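Local coordinates for ATP-dependent DNA helicase (PDB 5V9X), which unwinds RNA:DNA hybrids as an ATP-dependent 3'-to-5' helicase that tracks along single-stranded DNA, at residues D28-F33 with A46-A51; A548-G553 with A784-L789. All blocks are in the same frame, centred on the assembly; numbering follows the deposited sequence.

Contact 1: D28-F33 with A46-A51; sequences DPLGRF and AAPTPA. With ANP (phosphoaminophosphonic acid-adenylate ester), chain C.
Pro48 carries the whole of this contact: its ring meets Pro29 and Leu30, and both approaches end on the same atom, CG. Pro48 CG lies 4.4 Å from Pro29 CG and 4.2 Å from Leu30 CD1, so the touch is apolar and fairly loose, with 103 Å² buried and no hydrogen bond across. The CB atoms of both prolines face the opposing segment, across a separation of 7.6 Å between Pro29 CA and Pro48 CA. Leu30 starts off to one side and reaches Pro48 only through its branch end; CG sits anti to the carbonyl carbon (chi1 -64°), and CD1 meets Pro48 CG, the two side chains meeting at a slant. An Asx turn precedes Leu30 in the loop, Leu30 N donating to Asp28 OD1 at 3.2 Å from above the carboxylate plane. Phe41 of helix 35-44 also touches both Leu30 and Pro48.

The adenine lies on the side of residues 47-49. N6 of AMP-PNP donates to Ala47 O over 3.3 Å in a nearly straight bond (171°). Thr49 has OG1 between its backbone N and carbonyl carbon (chi1 65°), where it N-caps helix 50-60 and also bonds Ser73 O; Thr49 CG2 lies 3.9 Å from N6 of AMP-PNP. Gln52 adds to the site: its OE1 accepts from Thr49 N, while its NE2 bonds the nucleotide. A backbone carbonyl on N6, followed by a glutamine at the start of a helix, is consistent with the adenine-recognising Q motif of superfamily 2 helicases.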
loop_
_atom_site.group_PDB
_atom_site.type_symbol
_atom_site.label_atom_id
_atom_site.label_comp_id
_atom_site.label_asym_id
_atom_site.label_seq_id
_atom_site.Cartn_x
_atom_site.Cartn_y
_atom_site.Cartn_z
ATOM N N ASP A 28 -36.639 11.240 6.609
ATOM C CA ASP A 28 -36.378 10.254 7.658
ATOM C C ASP A 28 -35.497 9.148 7.094
ATOM O O ASP A 28 -35.988 8.306 6.315
ATOM C CB ASP A 28 -37.684 9.687 8.209
ATOM C CG ASP A 28 -37.474 8.799 9.424
ATOM O OD1 ASP A 28 -36.321 8.662 9.885
ATOM O OD2 ASP A 28 -38.472 8.236 9.921
ATOM N N PRO A 29 -34.209 9.107 7.449
ATOM C CA PRO A 29 -33.346 8.045 6.912
ATOM C C PRO A 29 -33.682 6.668 7.454
ATOM O O PRO A 29 -33.431 5.667 6.773
ATOM C CB PRO A 29 -31.935 8.487 7.333
ATOM C CG PRO A 29 -32.070 9.921 7.769
ATOM C CD PRO A 29 -33.463 10.055 8.290
ATOM N N LEU A 30 -34.233 6.585 8.661
ATOM C CA LEU A 30 -34.547 5.309 9.285
ATOM C C LEU A 30 -35.950 4.815 8.957
ATOM O O LEU A 30 -36.306 3.703 9.359
ATOM C CB LEU A 30 -34.372 5.417 10.804
ATOM C CG LEU A 30 -32.946 5.694 11.283
ATOM C CD1 LEU A 30 -32.951 6.219 12.707
ATOM C CD2 LEU A 30 -32.093 4.438 11.176
ATOM N N GLY A 31 -36.750 5.608 8.239
ATOM C CA GLY A 31 -38.095 5.192 7.879
ATOM C C GLY A 31 -38.147 3.961 6.999
ATOM O O GLY A 31 -39.150 3.240 7.021
ATOM N N ARG A 32 -37.087 3.700 6.234
ATOM C CA ARG A 32 -37.059 2.517 5.381
ATOM C C ARG A 32 -37.003 1.237 6.206
ATOM O O ARG A 32 -37.642 0.238 5.858
ATOM C CB ARG A 32 -35.859 2.593 4.437
ATOM C CG ARG A 32 -35.728 3.926 3.724
ATOM C CD ARG A 32 -34.386 4.077 3.025
ATOM N NE ARG A 32 -34.358 5.277 2.192
ATOM C CZ ARG A 32 -33.781 6.424 2.541
ATOM N NH1 ARG A 32 -33.166 6.534 3.710
ATOM N NH2 ARG A 32 -33.816 7.461 1.715
ATOM N N PHE A 33 -36.247 1.250 7.301
ATOM C CA PHE A 33 -36.000 0.048 8.081
ATOM C C PHE A 33 -37.255 -0.373 8.844
ATOM O O PHE A 33 -38.254 0.349 8.914
ATOM C CB PHE A 33 -34.848 0.276 9.060
ATOM C CG PHE A 33 -33.564 0.706 8.403
ATOM C CD1 PHE A 33 -33.375 2.020 8.008
ATOM C CD2 PHE A 33 -32.537 -0.203 8.198
ATOM C CE1 PHE A 33 -32.196 2.418 7.408
ATOM C CE2 PHE A 33 -31.354 0.191 7.600
ATOM C CZ PHE A 33 -31.183 1.503 7.206
ATOM N N ALA A 46 -27.384 9.739 18.493
ATOM C CA ALA A 46 -28.204 10.946 18.459
ATOM C C ALA A 46 -28.949 11.065 17.136
ATOM O O ALA A 46 -30.160 11.317 17.112
ATOM C CB ALA A 46 -27.332 12.179 18.701
ATOM N N ALA A 47 -28.242 10.877 16.024
ATOM C CA ALA A 47 -28.842 10.940 14.700
ATOM C C ALA A 47 -27.885 10.299 13.709
ATOM O O ALA A 47 -26.670 10.312 13.933
ATOM C CB ALA A 47 -29.138 12.390 14.288
ATOM N N PRO A 48 -28.396 9.721 12.622
ATOM C CA PRO A 48 -27.505 9.234 11.564
ATOM C C PRO A 48 -26.622 10.353 11.034
ATOM O O PRO A 48 -26.971 11.534 11.098
ATOM C CB PRO A 48 -28.474 8.732 10.486
ATOM C CG PRO A 48 -29.733 8.424 11.219
ATOM C CD PRO A 48 -29.809 9.405 12.351
ATOM N N THR A 49 -25.462 9.973 10.518
ATOM C CA THR A 49 -24.623 10.941 9.831
ATOM C C THR A 49 -25.050 11.058 8.376
ATOM O O THR A 49 -25.699 10.157 7.836
ATOM C CB THR A 49 -23.154 10.526 9.917
ATOM O OG1 THR A 49 -22.955 9.295 9.208
ATOM C CG2 THR A 49 -22.732 10.350 11.369
ATOM N N PRO A 50 -24.723 12.177 7.718
ATOM C CA PRO A 50 -25.052 12.304 6.286
ATOM C C PRO A 50 -24.628 11.111 5.447
ATOM O O PRO A 50 -25.414 10.630 4.620
ATOM C CB PRO A 50 -24.307 13.583 5.887
ATOM C CG PRO A 50 -24.315 14.404 7.122
ATOM C CD PRO A 50 -24.195 13.437 8.272
ATOM N N ALA A 51 -23.406 10.607 5.644
ATOM C CA ALA A 51 -22.947 9.460 4.870
ATOM C C ALA A 51 -23.828 8.238 5.095
ATOM O O ALA A 51 -24.024 7.441 4.173
ATOM C CB ALA A 51 -21.492 9.139 5.214
HETATM P PG ANP C . -12.940 4.445 9.286
HETATM O O1G ANP C . -11.614 4.669 9.940
HETATM O O2G ANP C . -13.072 2.934 8.857
HETATM O O3G ANP C . -13.070 5.370 8.007
HETATM P PB ANP C . -15.666 4.535 9.748
HETATM O O1B ANP C . -15.757 3.087 9.188
HETATM O O2B ANP C . -15.950 5.517 8.664
HETATM N N3B ANP C . -14.152 4.819 10.398
HETATM P PA ANP C . -16.935 3.562 11.942
HETATM O O1A ANP C . -15.685 2.861 12.328
HETATM O O2A ANP C . -17.990 2.645 11.324
HETATM O O3A ANP C . -16.712 4.717 10.880
HETATM O "O5'" ANP C . -17.534 4.319 13.195
HETATM C "C5'" ANP C . -16.825 5.280 14.048
HETATM C "C4'" ANP C . -17.337 5.152 15.462
HETATM O "O4'" ANP C . -18.592 5.865 15.615
HETATM C "C3'" ANP C . -17.651 3.718 15.867
HETATM O "O3'" ANP C . -17.547 3.597 17.277
HETATM C "C2'" ANP C . -19.115 3.575 15.448
HETATM O "O2'" ANP C . -19.738 2.373 15.928
HETATM C "C1'" ANP C . -19.649 4.948 15.865
HETATM N N9 ANP C . -20.832 5.427 15.142
HETATM C C8 ANP C . -21.409 4.913 14.010
HETATM N N7 ANP C . -22.456 5.584 13.591
HETATM C C5 ANP C . -22.585 6.604 14.520
HETATM C C6 ANP C . -23.504 7.663 14.645
HETATM N N6 ANP C . -24.509 7.875 13.793
HETATM N N1 ANP C . -23.352 8.508 15.693
HETATM C C2 ANP C . -22.345 8.299 16.546
HETATM N N3 ANP C . -21.420 7.336 16.530
HETATM C C4 ANP C . -21.594 6.519 15.484
#

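Contact 2: A548-G553 with A784-L789. With nucleotides of chain B.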
loop_
_atom_site.group_PDB
_atom_site.type_symbol
_atom_site.label_atom_id
_atom_site.label_comp_id
_atom_site.label_asym_id
_atom_site.label_seq_id
_atom_site.Cartn_x
_atom_site.Cartn_y
_atom_site.Cartn_z
ATOM N N ALA A 548 -1.544 -12.471 -4.445
ATOM C CA ALA A 548 -0.814 -11.531 -5.285
ATOM C C ALA A 548 0.408 -10.927 -4.608
ATOM O O ALA A 548 1.309 -10.454 -5.309
ATOM C CB ALA A 548 -1.739 -10.397 -5.740
ATOM N N ILE A 549 0.466 -10.929 -3.283
ATOM C CA ILE A 549 1.607 -10.323 -2.587
ATOM C C ILE A 549 2.870 -11.115 -2.910
ATOM O O ILE A 549 2.876 -12.349 -2.768
ATOM C CB ILE A 549 1.351 -10.276 -1.082
ATOM C CG1 ILE A 549 0.219 -9.293 -0.769
ATOM C CG2 ILE A 549 2.618 -9.880 -0.337
ATOM C CD1 ILE A 549 -0.201 -9.282 0.685
ATOM N N PRO A 550 3.945 -10.468 -3.348
ATOM C CA PRO A 550 5.138 -11.208 -3.764
ATOM C C PRO A 550 6.037 -11.581 -2.598
ATOM O O PRO A 550 6.054 -10.932 -1.549
ATOM C CB PRO A 550 5.845 -10.220 -4.699
ATOM C CG PRO A 550 5.466 -8.884 -4.156
ATOM C CD PRO A 550 4.059 -9.025 -3.630
ATOM N N ASP A 551 6.800 -12.653 -2.803
ATOM C CA ASP A 551 7.867 -13.036 -1.884
ATOM C C ASP A 551 9.048 -12.105 -2.118
ATOM O O ASP A 551 9.764 -12.228 -3.115
ATOM C CB ASP A 551 8.273 -14.491 -2.090
ATOM C CG ASP A 551 7.308 -15.467 -1.446
ATOM O OD1 ASP A 551 6.362 -15.015 -0.768
ATOM O OD2 ASP A 551 7.500 -16.691 -1.616
ATOM N N ARG A 552 9.245 -11.159 -1.210
ATOM C CA ARG A 552 10.430 -10.318 -1.215
ATOM C C ARG A 552 11.421 -10.810 -0.168
ATOM O O ARG A 552 11.073 -11.553 0.753
ATOM C CB ARG A 552 10.067 -8.853 -0.955
ATOM C CG ARG A 552 9.990 -8.012 -2.213
ATOM C CD ARG A 552 8.624 -7.381 -2.371
ATOM N NE ARG A 552 8.496 -6.680 -3.646
ATOM C CZ ARG A 552 7.428 -5.973 -4.005
ATOM N NH1 ARG A 552 6.391 -5.867 -3.183
ATOM N NH2 ARG A 552 7.398 -5.370 -5.186
ATOM N N GLY A 553 12.670 -10.390 -0.327
ATOM C CA GLY A 553 13.703 -10.768 0.613
ATOM C C GLY A 553 15.043 -10.143 0.300
ATOM O O GLY A 553 15.352 -9.854 -0.860
ATOM N N ALA A 784 6.443 -14.555 -12.720
ATOM C CA ALA A 784 6.464 -15.981 -13.035
ATOM C C ALA A 784 5.910 -16.811 -11.885
ATOM O O ALA A 784 5.140 -17.754 -12.103
ATOM C CB ALA A 784 7.887 -16.423 -13.379
ATOM N N ALA A 785 6.284 -16.470 -10.649
ATOM C CA ALA A 785 5.789 -17.212 -9.495
ATOM C C ALA A 785 4.297 -16.984 -9.286
ATOM O O ALA A 785 3.555 -17.932 -9.002
ATOM C CB ALA A 785 6.571 -16.818 -8.243
ATOM N N ARG A 786 3.840 -15.736 -9.427
ATOM C CA ARG A 786 2.422 -15.442 -9.241
ATOM C C ARG A 786 1.565 -16.160 -10.278
ATOM O O ARG A 786 0.444 -16.585 -9.972
ATOM C CB ARG A 786 2.192 -13.927 -9.300
ATOM C CG ARG A 786 0.774 -13.489 -8.959
ATOM C CD ARG A 786 0.664 -11.977 -8.791
ATOM N NE ARG A 786 1.848 -11.267 -9.267
ATOM C CZ ARG A 786 2.573 -10.437 -8.523
ATOM N NH1 ARG A 786 2.230 -10.199 -7.267
ATOM N NH2 ARG A 786 3.638 -9.833 -9.037
ATOM N N ALA A 787 2.078 -16.318 -11.501
ATOM C CA ALA A 787 1.382 -17.069 -12.539
ATOM C C ALA A 787 1.449 -18.578 -12.329
ATOM O O ALA A 787 0.885 -19.316 -13.145
ATOM C CB ALA A 787 1.952 -16.716 -13.916
ATOM N N LEU A 788 2.126 -19.044 -11.275
ATOM C CA LEU A 788 2.224 -20.461 -10.926
ATOM C C LEU A 788 2.971 -21.272 -11.983
ATOM O O LEU A 788 2.637 -22.432 -12.233
ATOM C CB LEU A 788 0.838 -21.072 -10.673
ATOM C CG LEU A 788 -0.056 -20.352 -9.663
ATOM C CD1 LEU A 788 -1.458 -20.948 -9.664
ATOM C CD2 LEU A 788 0.559 -20.418 -8.279
ATOM N N LEU A 789 3.992 -20.679 -12.602
ATOM C CA LEU A 789 4.734 -21.337 -13.669
ATOM C C LEU A 789 6.099 -21.856 -13.239
ATOM O O LEU A 789 6.651 -22.728 -13.920
ATOM C CB LEU A 789 4.924 -20.378 -14.848
ATOM C CG LEU A 789 3.641 -19.881 -15.509
ATOM C CD1 LEU A 789 3.976 -18.897 -16.604
ATOM C CD2 LEU A 789 2.839 -21.044 -16.065
ATOM P P DG B 9 -2.363 -8.477 7.429
ATOM O OP1 DG B 9 -3.601 -8.138 8.166
ATOM O OP2 DG B 9 -1.116 -8.782 8.168
ATOM O "O5'" DG B 9 -2.667 -9.697 6.455
ATOM C "C5'" DG B 9 -3.624 -9.544 5.415
ATOM C "C4'" DG B 9 -3.609 -10.744 4.490
ATOM O "O4'" DG B 9 -2.398 -10.725 3.694
ATOM C "C3'" DG B 9 -3.644 -12.097 5.192
ATOM O "O3'" DG B 9 -4.496 -12.983 4.487
ATOM C "C2'" DG B 9 -2.188 -12.558 5.151
ATOM C "C1'" DG B 9 -1.687 -11.933 3.856
ATOM N N9 DG B 9 -0.263 -11.615 3.880
ATOM C C8 DG B 9 0.379 -10.772 4.755
ATOM N N7 DG B 9 1.659 -10.675 4.536
ATOM C C5 DG B 9 1.884 -11.501 3.445
ATOM C C6 DG B 9 3.084 -11.793 2.760
ATOM O O6 DG B 9 4.223 -11.365 2.991
ATOM N N1 DG B 9 2.875 -12.680 1.707
ATOM C C2 DG B 9 1.656 -13.217 1.361
ATOM N N2 DG B 9 1.652 -14.056 0.313
ATOM N N3 DG B 9 0.520 -12.950 1.998
ATOM C C4 DG B 9 0.711 -12.087 3.027
ATOM P P DT B 8 2.915 -6.439 8.245
ATOM O OP1 DT B 8 2.505 -6.352 9.661
ATOM O OP2 DT B 8 3.892 -7.470 7.831
ATOM O "O5'" DT B 8 1.611 -6.600 7.335
ATOM C "C5'" DT B 8 0.632 -5.566 7.306
ATOM C "C4'" DT B 8 -0.268 -5.708 6.091
ATOM O "O4'" DT B 8 0.457 -5.359 4.900
ATOM C "C3'" DT B 8 -0.781 -7.117 5.838
ATOM O "O3'" DT B 8 -2.063 -7.261 6.423
ATOM C "C2'" DT B 8 -0.846 -7.226 4.299
ATOM C "C1'" DT B 8 -0.209 -5.923 3.803
ATOM N N1 DT B 8 0.776 -6.114 2.700
ATOM C C2 DT B 8 0.494 -5.608 1.453
ATOM O O2 DT B 8 -0.530 -5.003 1.196
ATOM N N3 DT B 8 1.461 -5.836 0.511
ATOM C C4 DT B 8 2.658 -6.507 0.688
ATOM O O4 DT B 8 3.465 -6.661 -0.224
ATOM C C5 DT B 8 2.891 -7.014 2.020
ATOM C C7 DT B 8 4.154 -7.757 2.333
ATOM C C6 DT B 8 1.950 -6.795 2.950
#
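Ala548 and Arg786 make most of the contact, Pro550 adding a smaller part; 123 Å² is buried in all. The apolar part is aliphatic: Arg786 CD packs 4.2 Å from Ala548 CB and 3.8 Å from Ala548 CA. The Arg786 chain is sent toward Ala548 by its first torsion, which sets CG anti to the backbone N (chi1 -173°). Further out, the bend at chi3 and the exact placement of the guanidinium are uncertain.

Among polar interactions, Arg786 NE forms a salt bridge with Asp462 of helix 461-471. The model places Arg786 NH1 too close to Ala548 O for a credible bond, so a link there remains doubtful. Arg552 forms a separate salt bridge with Glu782, and Pro550 CG lies over one face of its guanidinium, offset toward the rim.

Backbone bonds end helix 774-786 in a Schellman motif: Leu788, with positive phi, donates from N to Ala785 O at 2.9 Å, and Leu789 N reaches Ala784 O at 3.2 Å.

Apolar contact to the DNA comes mainly from Ile549, whose CB is directed away from residues 784-789; Arg552 also packs on a cytosine base. Ile549 CD1 is 3.8 Å from DG9 C4 of chain B and also 3.8 Å from DT8 C2 of chain B, so it lies between the two successive bases. The arrangement is a loop of the winged-helix region, backed by a helix end of the DEAD/H-associated region, that wedges an isoleucine into the single-stranded DNA track.

Overall arrangement
Contacts 1 and 2 lie on opposite sides of the chain's centre, their own centres 46 Å apart and their nearest atoms about 29 Å apart, and they share no element. Contact 1 is peripheral, its centre about 33 Å from the chain's centre, and partly buried; it joins neighbouring pieces of sequence, 13 residues apart, beside the nucleotide. Contact 2 is buried and central, at about 17 Å, and bridges 231 residues between two family regions. Their chemistry differs accordingly: proline and leucine carbons alone meet across contact 1, whereas contact 2 packs the aliphatic part of a salt-bridged arginine. Contact 1 forms part of the nucleotide pocket; contact 2 lies against the DNA.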